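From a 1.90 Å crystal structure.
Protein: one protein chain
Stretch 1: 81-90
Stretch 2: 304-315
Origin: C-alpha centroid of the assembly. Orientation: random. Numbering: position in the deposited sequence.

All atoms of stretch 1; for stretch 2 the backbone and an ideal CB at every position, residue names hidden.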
# COMPACT_ATOMS: atom_id res chain seq x y z
N VAL A 81 -1.99 10.93 12.45
CA VAL A 81 -2.25 10.12 13.64
C VAL A 81 -1.19 9.02 13.70
O VAL A 81 -1.30 8.01 13.01
CB VAL A 81 -3.67 9.52 13.63
CG1 VAL A 81 -3.83 8.46 14.75
CG2 VAL A 81 -4.72 10.61 13.78
N LYS A 82 -0.15 9.24 14.51
CA LYS A 82 1.08 8.44 14.46
C LYS A 82 0.87 6.94 14.37
O LYS A 82 1.49 6.27 13.53
CB LYS A 82 1.97 8.73 15.67
CG LYS A 82 3.11 7.71 15.86
CD LYS A 82 3.99 7.98 17.09
CE LYS A 82 3.61 7.06 18.24
NZ LYS A 82 4.68 7.02 19.28
N ASP A 83 0.01 6.41 15.24
CA ASP A 83 -0.09 4.97 15.44
C ASP A 83 -0.61 4.18 14.25
O ASP A 83 -0.28 3.00 14.11
CB ASP A 83 -0.99 4.66 16.63
CG ASP A 83 -0.33 4.94 17.96
OD1 ASP A 83 0.85 5.35 18.00
OD2 ASP A 83 -1.01 4.73 18.98
N ILE A 84 -1.43 4.81 13.41
CA ILE A 84 -1.99 4.10 12.24
C ILE A 84 -0.87 3.67 11.27
O ILE A 84 -1.05 2.74 10.48
CB ILE A 84 -3.06 4.96 11.52
CG1 ILE A 84 -3.91 4.09 10.57
CG2 ILE A 84 -2.43 6.12 10.77
CD1 ILE A 84 -5.15 4.79 10.07
N GLY A 85 0.25 4.37 11.35
CA GLY A 85 1.48 4.08 10.62
C GLY A 85 2.11 2.72 10.87
O GLY A 85 2.94 2.26 10.08
N VAL A 86 1.68 2.04 11.93
CA VAL A 86 2.12 0.68 12.20
C VAL A 86 1.80 -0.28 11.02
O VAL A 86 2.50 -1.28 10.82
CB VAL A 86 1.52 0.13 13.54
CG1 VAL A 86 0.07 -0.21 13.38
CG2 VAL A 86 2.33 -1.09 14.03
N MSE A 87 0.77 0.05 10.24
CA MSE A 87 0.33 -0.83 9.14
C MSE A 87 1.20 -0.75 7.86
O MSE A 87 0.92 -1.46 6.89
CB MSE A 87 -1.13 -0.57 8.81
CG MSE A 87 -2.02 -0.63 10.05
SE MSE A 87 -3.90 -0.70 9.72
CE MSE A 87 -3.94 -1.75 8.09
N ASN A 88 2.24 0.08 7.87
CA ASN A 88 3.20 0.15 6.75
C ASN A 88 4.59 -0.34 7.16
O ASN A 88 5.57 -0.20 6.40
CB ASN A 88 3.30 1.59 6.21
CG ASN A 88 3.32 1.65 4.67
OD1 ASN A 88 4.20 1.09 4.03
ND2 ASN A 88 2.31 2.26 4.10
N LEU A 89 4.68 -0.93 8.34
CA LEU A 89 5.94 -1.43 8.83
C LEU A 89 6.18 -2.88 8.39
O LEU A 89 5.24 -3.65 8.11
CB LEU A 89 6.03 -1.25 10.36
CG LEU A 89 6.37 0.16 10.82
CD1 LEU A 89 6.49 0.20 12.33
CD2 LEU A 89 7.66 0.65 10.22
N ALA A 90 7.47 -3.22 8.29
CA ALA A 90 7.89 -4.54 7.81
C ALA A 90 7.21 -5.63 8.60
O ALA A 90 7.13 -5.56 9.81
CB ALA A 90 9.41 -4.69 7.89
N UNK A 304 12.05 2.03 17.02
CA UNK A 304 12.62 3.31 16.61
C UNK A 304 11.57 4.39 16.31
O UNK A 304 11.81 5.59 16.51
CB UNK A 304 13.49 3.10 15.37
N UNK A 305 10.40 3.97 15.84
CA UNK A 305 9.34 4.88 15.47
C UNK A 305 8.30 5.05 16.57
O UNK A 305 7.50 5.96 16.48
CB UNK A 305 8.66 4.39 14.19
N UNK A 306 8.29 4.18 17.57
CA UNK A 306 7.33 4.25 18.66
C UNK A 306 5.98 3.64 18.35
O UNK A 306 4.94 4.15 18.79
CB UNK A 306 7.13 5.71 19.07
N UNK A 307 5.99 2.52 17.62
CA UNK A 307 4.77 1.88 17.12
C UNK A 307 4.55 0.45 17.61
O UNK A 307 3.61 -0.21 17.19
CB UNK A 307 4.80 1.88 15.59
N UNK A 308 5.39 -0.02 18.53
CA UNK A 308 5.25 -1.38 19.06
C UNK A 308 3.98 -1.52 19.92
O UNK A 308 3.23 -2.49 19.79
CB UNK A 308 6.48 -1.75 19.88
N UNK A 309 3.70 -0.52 20.75
CA UNK A 309 2.43 -0.50 21.49
C UNK A 309 1.24 -0.57 20.55
O UNK A 309 0.28 -1.32 20.80
CB UNK A 309 2.33 0.76 22.35
N UNK A 310 1.32 0.19 19.45
CA UNK A 310 0.26 0.18 18.43
C UNK A 310 -0.00 -1.21 17.88
O UNK A 310 -1.15 -1.60 17.73
CB UNK A 310 0.63 1.12 17.28
N UNK A 311 1.06 -1.93 17.55
CA UNK A 311 0.95 -3.32 17.03
C UNK A 311 0.29 -4.25 18.05
O UNK A 311 -0.68 -4.96 17.76
CB UNK A 311 2.33 -3.86 16.66
N UNK A 312 0.83 -4.22 19.26
CA UNK A 312 0.32 -5.04 20.37
C UNK A 312 -1.14 -4.77 20.66
O UNK A 312 -1.95 -5.71 20.85
CB UNK A 312 1.14 -4.79 21.64
N UNK A 313 -1.50 -3.49 20.64
CA UNK A 313 -2.89 -3.11 20.83
C UNK A 313 -3.77 -3.71 19.76
O UNK A 313 -4.83 -4.22 20.06
CB UNK A 313 -3.04 -1.59 20.84
N UNK A 314 -3.32 -3.70 18.51
CA UNK A 314 -4.08 -4.35 17.43
C UNK A 314 -4.14 -5.88 17.56
O UNK A 314 -5.18 -6.51 17.27
CB UNK A 314 -3.46 -3.98 16.08
N UNK A 315 -3.03 -6.48 17.99
CA UNK A 315 -2.94 -7.95 18.18
C UNK A 315 -4.02 -8.43 19.19
O UNK A 315 -4.79 -9.37 18.90
CB UNK A 315 -1.54 -8.34 18.67

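Position 304 has nothing of stretch 1 within 5.5 Å of its ideal CB. Contact sets no demand, and many residues would fit. It is Asn304, which makes no contact here.

At 305 the CA-to-CB bond points toward stretch 1. The ideal CB lies 5.1 Å from Leu89 CD1, so there is room for a medium or large apolar chain. Leucine, isoleucine or methionine would suit. It is Leu305, whose CD1 packs against Leu89 CD2 at 3.9 Å.

Position 306 has phi 82° and psi 38°, just after a helix. Positive phi favours glycine. The ideal CB at 306 would also lie 2.8 Å from Lys82 NZ, a clash with the lysine as it is placed. Glycine is the clear choice, and it is Gly306. Its bare backbone leaves space for the lysine end, and Lys82 NZ donates a hydrogen bond to Gly306 O at 2.9 Å.

Position 307 is the N-cap, where serine, threonine, aspartate or asparagine are often found. Yet its CB points toward an apolar patch. The ideal CB is 4.0 Å from Leu89 CD1 and 4.2 Å from Val86 CG2. A sizeable apolar chain would fill this space, with leucine or methionine both plausible. It is Leu307, in the m, t rotamer. Its CD1 meets Leu89 CD1 at 3.6 Å, and its CD2 lies 3.5 Å from Lys82 O. The residue thus spans much of the 3-10 segment and reaches Leu89 just beyond it.

The CB at 308 points away and that at 309 sideways. Neither ideal CB has stretch 1 within 5.5 Å, so polar chains are acceptable. They are Glu308 and Asn309, and neither touches stretch 1.

At 310 the backbones come close: the CA is 5.7 Å from Asp83 CA. The ideal CB is 3.8 Å from Asp83 O and 4.0 Å from Val86 CB. A small residue suits such a close approach, with alanine, glycine or serine as candidates. It is Ala310, whose CB packs on Val86 CB at 4.0 Å.

The CB at 311 points sideways, but its ideal position is 3.8 Å from Val86 CG2. An apolar chain is expected, and several would do. It is Leu311, whose CB contacts Val86 CG2 at 3.8 Å.

Positions 312, 313 and 315 are out of reach, and many residues could serve. They are Asn312, Gln313 and Ile315.

At 314 the CB points toward stretch 1 but starts more than 5.5 Å from it. A long apolar chain could close the gap. It is Leu314, whose CD1 reaches Val86 CG1 at 4.0 Å.

Stretch 2 (304-315) NLGLENALNQLI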
# COMPACT_ATOMS: atom_id res chain seq x y z
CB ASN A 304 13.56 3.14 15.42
CG ASN A 304 14.84 2.41 15.77
OD1 ASN A 304 15.00 1.95 16.91
ND2 ASN A 304 15.76 2.30 14.80
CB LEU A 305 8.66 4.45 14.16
CG LEU A 305 9.51 4.63 12.90
CD1 LEU A 305 8.79 4.11 11.66
CD2 LEU A 305 9.89 6.09 12.72
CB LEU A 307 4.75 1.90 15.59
CG LEU A 307 4.82 3.30 14.98
CD1 LEU A 307 5.05 3.25 13.48
CD2 LEU A 307 3.56 4.06 15.33
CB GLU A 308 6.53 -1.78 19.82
CG GLU A 308 6.62 -3.26 20.24
CD GLU A 308 6.60 -4.28 19.09
OE1 GLU A 308 7.13 -4.01 17.99
OE2 GLU A 308 6.06 -5.39 19.32
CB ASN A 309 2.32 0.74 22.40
CG ASN A 309 2.94 0.53 23.78
OD1 ASN A 309 2.98 -0.60 24.28
ND2 ASN A 309 3.41 1.61 24.40
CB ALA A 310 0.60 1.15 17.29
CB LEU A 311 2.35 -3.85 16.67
CG LEU A 311 2.48 -5.32 16.24
CD1 LEU A 311 1.80 -5.56 14.91
CD2 LEU A 311 3.93 -5.74 16.18
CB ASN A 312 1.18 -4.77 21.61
CG ASN A 312 2.56 -5.39 21.50
OD1 ASN A 312 2.70 -6.52 21.04
ND2 ASN A 312 3.58 -4.65 21.92
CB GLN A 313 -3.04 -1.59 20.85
CG GLN A 313 -4.42 -1.16 21.34
CD GLN A 313 -4.75 -1.67 22.76
OE1 GLN A 313 -3.98 -1.46 23.70
NE2 GLN A 313 -5.90 -2.33 22.91
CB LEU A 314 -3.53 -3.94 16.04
CG LEU A 314 -3.94 -2.56 15.50
CD1 LEU A 314 -3.24 -2.26 14.16
CD2 LEU A 314 -5.47 -2.46 15.34
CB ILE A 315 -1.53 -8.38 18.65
CG1 ILE A 315 -0.52 -8.29 17.50
CG2 ILE A 315 -1.55 -9.80 19.18
CD1 ILE A 315 0.94 -8.20 17.92
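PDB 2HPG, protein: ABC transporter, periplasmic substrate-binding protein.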